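Local coordinates for protein of unknown function with a Fic domain (Bacteroides thetaiotaomicron VPI-5482, PDB 3CUC) that is of unknown function but belongs to the Fic/DOC family and folds as a compact, largely helical single-chain structure, at residues F209-H212 / M218-I221; K31-F36 / V79-I84; S12-L17 / R268-A273. All coordinates share one frame; numbering follows the deposited sequence.

Contact 1. Residues F209-H212 / M218-I221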
loop_
_atom_site.group_PDB
_atom_site.type_symbol
_atom_site.label_atom_id
_atom_site.label_comp_id
_atom_site.label_asym_id
_atom_site.label_seq_id
_atom_site.Cartn_x
_atom_site.Cartn_y
_atom_site.Cartn_z
ATOM N N PHE A 209 4.277 3.266 -3.303
ATOM C CA PHE A 209 5.391 4.210 -3.270
ATOM C C PHE A 209 6.600 3.593 -3.959
ATOM O O PHE A 209 7.217 4.210 -4.821
ATOM C CB PHE A 209 5.733 4.598 -1.832
ATOM C CG PHE A 209 7.064 5.288 -1.679
ATOM C CD1 PHE A 209 7.179 6.661 -1.859
ATOM C CD2 PHE A 209 8.196 4.566 -1.331
ATOM C CE1 PHE A 209 8.405 7.303 -1.704
ATOM C CE2 PHE A 209 9.422 5.198 -1.177
ATOM C CZ PHE A 209 9.524 6.573 -1.363
ATOM N N VAL A 210 6.921 2.364 -3.574
ATOM C CA VAL A 210 8.073 1.678 -4.126
ATOM C C VAL A 210 7.901 1.466 -5.633
ATOM O O VAL A 210 8.771 1.839 -6.423
ATOM C CB VAL A 210 8.319 0.336 -3.407
ATOM C CG1 VAL A 210 9.488 -0.411 -4.048
ATOM C CG2 VAL A 210 8.575 0.574 -1.916
ATOM N N LEU A 211 6.767 0.898 -6.025
ATOM C CA LEU A 211 6.509 0.607 -7.428
ATOM C C LEU A 211 6.538 1.861 -8.295
ATOM O O LEU A 211 7.098 1.851 -9.386
ATOM C CB LEU A 211 5.156 -0.092 -7.599
ATOM C CG LEU A 211 4.976 -1.485 -6.994
ATOM C CD1 LEU A 211 3.565 -2.004 -7.249
ATOM C CD2 LEU A 211 5.988 -2.436 -7.563
ATOM N N HIS A 212 5.929 2.941 -7.821
ATOM C CA HIS A 212 5.876 4.171 -8.612
ATOM C C HIS A 212 7.274 4.779 -8.802
ATOM O O HIS A 212 7.635 5.208 -9.906
ATOM C CB HIS A 212 4.947 5.187 -7.957
ATOM C CG HIS A 212 4.663 6.381 -8.809
ATOM N ND1 HIS A 212 3.987 6.295 -10.005
ATOM C CD2 HIS A 212 4.951 7.692 -8.630
ATOM C CE1 HIS A 212 3.877 7.502 -10.531
ATOM N NE2 HIS A 212 4.451 8.367 -9.715
HETATM N N MSE A 218 1.221 1.152 -10.433
HETATM C CA MSE A 218 0.818 0.845 -9.073
HETATM C C MSE A 218 -0.255 -0.250 -9.058
HETATM O O MSE A 218 -0.937 -0.483 -10.063
HETATM C CB MSE A 218 0.356 2.121 -8.377
HETATM C CG MSE A 218 1.514 3.048 -8.071
HETATM SE SE MSE A 218 0.958 4.719 -7.336
HETATM C CE MSE A 218 0.189 5.578 -8.945
ATOM N N ILE A 219 -0.373 -0.940 -7.925
ATOM C CA ILE A 219 -1.273 -2.087 -7.823
ATOM C C ILE A 219 -2.455 -1.828 -6.889
ATOM O O ILE A 219 -2.407 -0.954 -6.016
ATOM C CB ILE A 219 -0.527 -3.380 -7.376
ATOM C CG1 ILE A 219 0.062 -3.234 -5.970
ATOM C CG2 ILE A 219 0.580 -3.727 -8.369
ATOM C CD1 ILE A 219 0.302 -4.544 -5.291
ATOM N N VAL A 220 -3.513 -2.609 -7.099
ATOM C CA VAL A 220 -4.715 -2.567 -6.276
ATOM C C VAL A 220 -4.949 -3.937 -5.644
ATOM O O VAL A 220 -5.288 -4.895 -6.342
ATOM C CB VAL A 220 -5.964 -2.222 -7.124
ATOM C CG1 VAL A 220 -7.217 -2.270 -6.260
ATOM C CG2 VAL A 220 -5.820 -0.868 -7.772
ATOM N N ILE A 221 -4.761 -4.046 -4.333
ATOM C CA ILE A 221 -5.202 -5.249 -3.631
ATOM C C ILE A 221 -6.712 -5.103 -3.472
ATOM O O ILE A 221 -7.174 -4.178 -2.804
ATOM C CB ILE A 221 -4.515 -5.426 -2.271
ATOM C CG1 ILE A 221 -2.999 -5.539 -2.456
ATOM C CG2 ILE A 221 -5.035 -6.680 -1.588
ATOM C CD1 ILE A 221 -2.230 -5.497 -1.161
#
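L211 and I219 form the close-packed half of this contact. Their side chains cross at about a right angle, and L211 CD1 rests 3.6 Å from I219 CG2 and 3.9 Å from I219 CG1, so one methyl touches both arms of the beta-branched chain. L211 has its CG anti to the carbonyl carbon (chi1 -65°), which sends the branch out toward the returning loop. L262 and C265 of helix 256-277 also touch I219, and the pair is buried.

The half around H212 is looser, and this histidine is partly exposed. M218, present as selenomethionine, runs past it: its CG is 4.0 Å from H212 CB, and its chain then bends at chi3 so that CE comes 4.0 Å from H212 ND1. The selenium is 4.8 Å from the centroid of the imidazole, 39° off the ring normal, an oblique chalcogen-aromatic approach. The other ring nitrogen, NE2, is hydrogen-bonded to Q89 NE2 of helix 68-89.

Backbone polar groups of the loop find partners outside both segments: I219 N bonds to N208 OD1, back on the same helix, and M218 O to S269 OG of helix 256-277. The contact thus combines apolar touches and the oblique selenium-imidazole approach, which lay the loop back against the end of helix 199-213, with two hydrogen bonds that probably help to set its course.

Contact 2. Residues K31-F36 / V79-I84; sequences KFKLEF and VGLEMI
L81 reaches across to F32, K33 and F36 in a helix-helix packing of this mainly helical Fic-family protein. Segments 31-36 and 79-84 run at 125° to each other, nearer antiparallel than parallel, and their axes stay 11.4 Å apart at closest approach. Such spacing is wide for helices, and the gap is bridged by leucine methyls meeting phenylalanine rings and a lysine stem.

Followed outward, L81 illustrates how one leucine can do most of this work. Its CB points toward the opposite helix, yet neither it nor CG comes within 4.2 Å of a side chain there. With CG anti to the backbone N (chi1 171°), the isobutyl group is extended across the gap, and the two methyls make the touches. CD1 lies at the edge of the F32 ring, in its plane, 4.0 Å from F32 CE2, and it is also 4.1 Å from F36 CD2. CD2 shares F32 CE2 at 4.0 Å and adds the aliphatic part of K33. The fork of the leucine is thus set among two phenylalanines and a lysine stem.

The aromatic pair is itself packed within its helix: F36 CB sits 3.7 Å above the plane of the F32 ring, offset toward the rim. Further out, M218 touches both F32 and L81, L205 and N208 of helix 199-213 touch F36, and the F36 ring meets that of H77 with planes at about 55°.

Charge probably adds little across the gap, as K33 NZ and E82 OE2 are 6.2 Å apart, and E82 OE2 is salt-bridged to K85. What the lysine contributes is its stem, where K33 CG lies 4.1 Å from L81 CD2.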
loop_
_atom_site.group_PDB
_atom_site.type_symbol
_atom_site.label_atom_id
_atom_site.label_comp_id
_atom_site.label_asym_id
_atom_site.label_seq_id
_atom_site.Cartn_x
_atom_site.Cartn_y
_atom_site.Cartn_z
ATOM N N LYS A 31 -8.742 5.456 -13.607
ATOM C CA LYS A 31 -9.219 4.154 -13.151
ATOM C C LYS A 31 -8.475 3.692 -11.902
ATOM O O LYS A 31 -9.091 3.170 -10.968
ATOM C CB LYS A 31 -9.093 3.079 -14.235
ATOM C CG LYS A 31 -10.001 1.869 -13.959
ATOM C CD LYS A 31 -9.533 0.583 -14.644
ATOM C CE LYS A 31 -10.413 -0.622 -14.247
ATOM N NZ LYS A 31 -11.857 -0.427 -14.591
ATOM N N PHE A 32 -7.158 3.875 -11.876
ATOM C CA PHE A 32 -6.380 3.422 -10.732
ATOM C C PHE A 32 -6.744 4.187 -9.452
ATOM O O PHE A 32 -6.968 3.578 -8.399
ATOM C CB PHE A 32 -4.878 3.524 -10.988
ATOM C CG PHE A 32 -4.070 3.274 -9.762
ATOM C CD1 PHE A 32 -3.826 1.984 -9.335
ATOM C CD2 PHE A 32 -3.620 4.329 -8.991
ATOM C CE1 PHE A 32 -3.109 1.749 -8.186
ATOM C CE2 PHE A 32 -2.909 4.107 -7.836
ATOM C CZ PHE A 32 -2.653 2.815 -7.430
ATOM N N LYS A 33 -6.794 5.513 -9.547
ATOM C CA LYS A 33 -7.157 6.368 -8.410
ATOM C C LYS A 33 -8.471 5.906 -7.788
ATOM O O LYS A 33 -8.623 5.810 -6.564
ATOM C CB LYS A 33 -7.311 7.825 -8.862
ATOM C CG LYS A 33 -7.330 8.835 -7.721
ATOM C CD LYS A 33 -7.315 10.279 -8.234
ATOM C CE LYS A 33 -8.691 10.703 -8.755
ATOM N NZ LYS A 33 -8.755 12.158 -9.068
ATOM N N LEU A 34 -9.414 5.617 -8.666
ATOM C CA LEU A 34 -10.725 5.179 -8.263
ATOM C C LEU A 34 -10.631 3.847 -7.511
ATOM O O LEU A 34 -11.048 3.724 -6.354
ATOM C CB LEU A 34 -11.590 5.010 -9.514
ATOM C CG LEU A 34 -13.065 5.348 -9.401
ATOM C CD1 LEU A 34 -13.691 4.685 -8.170
ATOM C CD2 LEU A 34 -13.215 6.874 -9.391
ATOM N N GLU A 35 -10.049 2.854 -8.175
ATOM C CA GLU A 35 -10.047 1.495 -7.656
ATOM C C GLU A 35 -9.169 1.321 -6.427
ATOM O O GLU A 35 -9.503 0.544 -5.529
ATOM C CB GLU A 35 -9.624 0.517 -8.749
ATOM C CG GLU A 35 -10.632 0.455 -9.895
ATOM C CD GLU A 35 -10.870 -0.952 -10.407
ATOM O OE1 GLU A 35 -9.900 -1.741 -10.473
ATOM O OE2 GLU A 35 -12.036 -1.268 -10.737
ATOM N N PHE A 36 -8.051 2.041 -6.386
ATOM C CA PHE A 36 -7.154 1.957 -5.247
ATOM C C PHE A 36 -7.811 2.564 -4.013
ATOM O O PHE A 36 -7.873 1.922 -2.964
ATOM C CB PHE A 36 -5.821 2.646 -5.538
ATOM C CG PHE A 36 -4.850 2.567 -4.400
ATOM C CD1 PHE A 36 -4.552 1.344 -3.812
ATOM C CD2 PHE A 36 -4.235 3.710 -3.910
ATOM C CE1 PHE A 36 -3.657 1.262 -2.748
ATOM C CE2 PHE A 36 -3.334 3.633 -2.845
ATOM C CZ PHE A 36 -3.051 2.407 -2.262
ATOM N N VAL A 79 -5.516 12.134 -0.920
ATOM C CA VAL A 79 -4.445 13.104 -0.690
ATOM C C VAL A 79 -3.175 12.323 -0.357
ATOM O O VAL A 79 -2.088 12.668 -0.812
ATOM C CB VAL A 79 -4.796 14.117 0.445
ATOM C CG1 VAL A 79 -3.591 14.976 0.799
ATOM C CG2 VAL A 79 -5.982 14.993 0.037
ATOM N N GLY A 80 -3.330 11.253 0.419
ATOM C CA GLY A 80 -2.229 10.344 0.707
ATOM C C GLY A 80 -1.615 9.748 -0.544
ATOM O O GLY A 80 -0.397 9.682 -0.659
ATOM N N LEU A 81 -2.451 9.304 -1.481
ATOM C CA LEU A 81 -1.951 8.751 -2.749
ATOM C C LEU A 81 -1.122 9.801 -3.489
ATOM O O LEU A 81 0.001 9.532 -3.904
ATOM C CB LEU A 81 -3.099 8.251 -3.641
ATOM C CG LEU A 81 -2.750 7.837 -5.082
ATOM C CD1 LEU A 81 -1.704 6.736 -5.077
ATOM C CD2 LEU A 81 -3.995 7.404 -5.867
ATOM N N GLU A 82 -1.666 11.004 -3.620
ATOM C CA GLU A 82 -0.925 12.112 -4.220
ATOM C C GLU A 82 0.428 12.327 -3.537
ATOM O O GLU A 82 1.435 12.548 -4.211
ATOM C CB GLU A 82 -1.754 13.407 -4.200
ATOM C CG GLU A 82 -2.767 13.509 -5.337
ATOM C CD GLU A 82 -2.145 13.239 -6.701
ATOM O OE1 GLU A 82 -1.040 13.766 -6.973
ATOM O OE2 GLU A 82 -2.755 12.491 -7.495
HETATM N N MSE A 83 0.445 12.242 -2.207
HETATM C CA MSE A 83 1.678 12.389 -1.442
HETATM C C MSE A 83 2.713 11.346 -1.833
HETATM O O MSE A 83 3.851 11.701 -2.097
HETATM C CB MSE A 83 1.414 12.320 0.068
HETATM C CG MSE A 83 0.900 13.620 0.657
HETATM SE SE MSE A 83 0.370 13.390 2.482
HETATM C CE MSE A 83 2.037 12.696 3.233
ATOM N N ILE A 84 2.336 10.071 -1.873
ATOM C CA ILE A 84 3.328 9.037 -2.178
ATOM C C ILE A 84 3.826 9.149 -3.618
ATOM O O ILE A 84 4.989 8.860 -3.883
ATOM C CB ILE A 84 2.851 7.588 -1.885
ATOM C CG1 ILE A 84 1.646 7.210 -2.745
ATOM C CG2 ILE A 84 2.545 7.410 -0.394
ATOM C CD1 ILE A 84 1.520 5.720 -2.975
#

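Contact 3. Residues S12-L17 / R268-A273; sequences SKWKSL and RSLTLA
W14 lays its indole against L270 and A273, two residues one helical turn apart on helix 256-277. The two apolar groups divide the length of the bicyclic ring between them. L270 CD2 takes the five-membered end, lying 3.5 Å from W14 CB, with W14 CG and CD1 the next nearest. A273 CB takes the six-membered end, with W14 CZ3 and CE3 as its nearest neighbours, the latter at 3.7 Å. Both groups approach from the same side of the indole plane, though obliquely. The leucine and tryptophan side chains cross at about a right angle.

The placement follows from W14 having CG anti to its own amide nitrogen (chi1 162°), which swings the ring toward the partner helix, and from the small methyl of A273, beside which the broad ring can lie close. The backbones come near as well, with 6.7 Å between W14 CA and L270 CA.

Outside the two segments, W14 NE1, the one polar atom of the indole, is hydrogen-bonded to G215 O, and P217 and L20 touch the W14 side chain, so loops confine it while the buried N-H is satisfied. In the next layer L10, a turn earlier on helix 6-16, touches L270. Farther out, toward the exposed surface, S16 OG donates to K13 O at 2.7 Å, a side-chain-to-backbone bond three residues back along the chain, and L17 touches I274 and A277.

The arrangement is ordinary helix-on-helix packing, in which an aromatic side chain of the N-terminal helix packs against two residues spaced i, i+3 on the last helix, joining the first and last helices of a mainly helical fold.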
loop_
_atom_site.group_PDB
_atom_site.type_symbol
_atom_site.label_atom_id
_atom_site.label_comp_id
_atom_site.label_asym_id
_atom_site.label_seq_id
_atom_site.Cartn_x
_atom_site.Cartn_y
_atom_site.Cartn_z
ATOM N N SER A 12 8.473 -5.895 -19.878
ATOM C CA SER A 12 9.202 -5.487 -21.065
ATOM C C SER A 12 8.308 -4.729 -22.037
ATOM O O SER A 12 8.715 -3.704 -22.577
ATOM C CB SER A 12 9.798 -6.702 -21.768
ATOM O OG SER A 12 10.296 -6.335 -23.039
ATOM N N LYS A 13 7.100 -5.237 -22.261
ATOM C CA LYS A 13 6.157 -4.603 -23.172
ATOM C C LYS A 13 5.747 -3.239 -22.643
ATOM O O LYS A 13 5.608 -2.283 -23.400
ATOM C CB LYS A 13 4.919 -5.481 -23.356
ATOM C CG LYS A 13 3.873 -4.928 -24.327
ATOM C CD LYS A 13 4.365 -4.980 -25.771
ATOM C CE LYS A 13 3.378 -4.325 -26.726
ATOM N NZ LYS A 13 3.794 -4.558 -28.139
ATOM N N TRP A 14 5.543 -3.167 -21.336
ATOM C CA TRP A 14 5.154 -1.926 -20.674
ATOM C C TRP A 14 6.223 -0.863 -20.845
ATOM O O TRP A 14 5.916 0.256 -21.244
ATOM C CB TRP A 14 4.872 -2.187 -19.189
ATOM C CG TRP A 14 4.881 -0.985 -18.290
ATOM C CD1 TRP A 14 5.818 -0.678 -17.347
ATOM C CD2 TRP A 14 3.890 0.040 -18.216
ATOM N NE1 TRP A 14 5.478 0.481 -16.700
ATOM C CE2 TRP A 14 4.296 0.943 -17.213
ATOM C CE3 TRP A 14 2.701 0.289 -18.905
ATOM C CZ2 TRP A 14 3.556 2.080 -16.884
ATOM C CZ3 TRP A 14 1.960 1.424 -18.576
ATOM C CH2 TRP A 14 2.392 2.303 -17.576
ATOM N N LYS A 15 7.474 -1.217 -20.563
ATOM C CA LYS A 15 8.591 -0.275 -20.729
ATOM C C LYS A 15 8.683 0.245 -22.171
ATOM O O LYS A 15 9.013 1.404 -22.384
ATOM C CB LYS A 15 9.930 -0.893 -20.267
ATOM C CG LYS A 15 10.188 -0.786 -18.750
ATOM C CD LYS A 15 10.675 0.609 -18.339
ATOM N N SER A 16 8.358 -0.604 -23.145
ATOM C CA SER A 16 8.465 -0.239 -24.561
ATOM C C SER A 16 7.417 0.783 -24.984
ATOM O O SER A 16 7.595 1.496 -25.972
ATOM C CB SER A 16 8.348 -1.473 -25.457
ATOM O OG SER A 16 6.993 -1.857 -25.622
ATOM N N LEU A 17 6.318 0.848 -24.247
ATOM C CA LEU A 17 5.224 1.737 -24.601
ATOM C C LEU A 17 5.339 3.093 -23.913
ATOM O O LEU A 17 4.506 3.972 -24.135
ATOM C CB LEU A 17 3.890 1.087 -24.244
ATOM C CG LEU A 17 3.558 -0.196 -25.007
ATOM C CD1 LEU A 17 2.402 -0.931 -24.328
ATOM C CD2 LEU A 17 3.228 0.106 -26.449
ATOM N N ARG A 268 -1.766 -8.018 -13.243
ATOM C CA ARG A 268 -3.049 -7.410 -13.576
ATOM C C ARG A 268 -2.880 -5.950 -13.999
ATOM O O ARG A 268 -3.461 -5.539 -15.000
ATOM C CB ARG A 268 -4.029 -7.511 -12.400
ATOM C CG ARG A 268 -5.475 -7.153 -12.775
ATOM C CD ARG A 268 -6.354 -6.777 -11.570
ATOM N NE ARG A 268 -7.467 -5.916 -11.993
ATOM C CZ ARG A 268 -7.608 -4.612 -11.722
ATOM N NH1 ARG A 268 -6.721 -3.938 -10.980
ATOM N NH2 ARG A 268 -8.674 -3.968 -12.192
ATOM N N SER A 269 -2.080 -5.184 -13.249
ATOM C CA SER A 269 -1.844 -3.758 -13.545
ATOM C C SER A 269 -1.154 -3.583 -14.884
ATOM O O SER A 269 -1.557 -2.743 -15.693
ATOM C CB SER A 269 -0.978 -3.092 -12.472
ATOM O OG SER A 269 -1.617 -3.065 -11.210
ATOM N N LEU A 270 -0.103 -4.372 -15.104
ATOM C CA LEU A 270 0.639 -4.337 -16.353
ATOM C C LEU A 270 -0.269 -4.653 -17.539
ATOM O O LEU A 270 -0.214 -3.975 -18.566
ATOM C CB LEU A 270 1.826 -5.308 -16.302
ATOM C CG LEU A 270 3.047 -4.827 -15.507
ATOM C CD1 LEU A 270 3.985 -5.983 -15.222
ATOM C CD2 LEU A 270 3.786 -3.699 -16.248
ATOM N N THR A 271 -1.114 -5.669 -17.390
ATOM C CA THR A 271 -1.997 -6.072 -18.478
ATOM C C THR A 271 -2.980 -4.956 -18.813
ATOM O O THR A 271 -3.169 -4.623 -19.977
ATOM C CB THR A 271 -2.759 -7.362 -18.144
ATOM O OG1 THR A 271 -1.821 -8.416 -17.891
ATOM C CG2 THR A 271 -3.653 -7.761 -19.302
ATOM N N LEU A 272 -3.591 -4.372 -17.789
ATOM C CA LEU A 272 -4.497 -3.247 -17.988
ATOM C C LEU A 272 -3.784 -2.021 -18.551
ATOM O O LEU A 272 -4.337 -1.322 -19.403
ATOM C CB LEU A 272 -5.206 -2.869 -16.679
ATOM C CG LEU A 272 -6.695 -3.201 -16.580
ATOM C CD1 LEU A 272 -6.931 -4.697 -16.871
ATOM C CD2 LEU A 272 -7.252 -2.784 -15.203
ATOM N N ALA A 273 -2.575 -1.748 -18.062
ATOM C CA ALA A 273 -1.848 -0.548 -18.463
ATOM C C ALA A 273 -1.405 -0.654 -19.920
ATOM O O ALA A 273 -1.521 0.311 -20.679
ATOM C CB ALA A 273 -0.665 -0.316 -17.555
#

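From the N terminus, helix 6-16 opens contact 3, the widest closure, which waits until helix 256-277 returns. The chain goes on into helix 22-42, where contact 2 opens, to be closed by helix 68-89 some forty residues later. Contact 1 then opens on helix 199-213 and closes in the loop that follows. Contacts 2 and 1 follow one another in series, both lie within the span of contact 3, and none cross. They also touch in space: M218 CB packs against F32 CZ, and E35 of contact 2 is salt-bridged to R268 of contact 3. Contact 3 thus joins the first and last helices, and such touches link it to the other two.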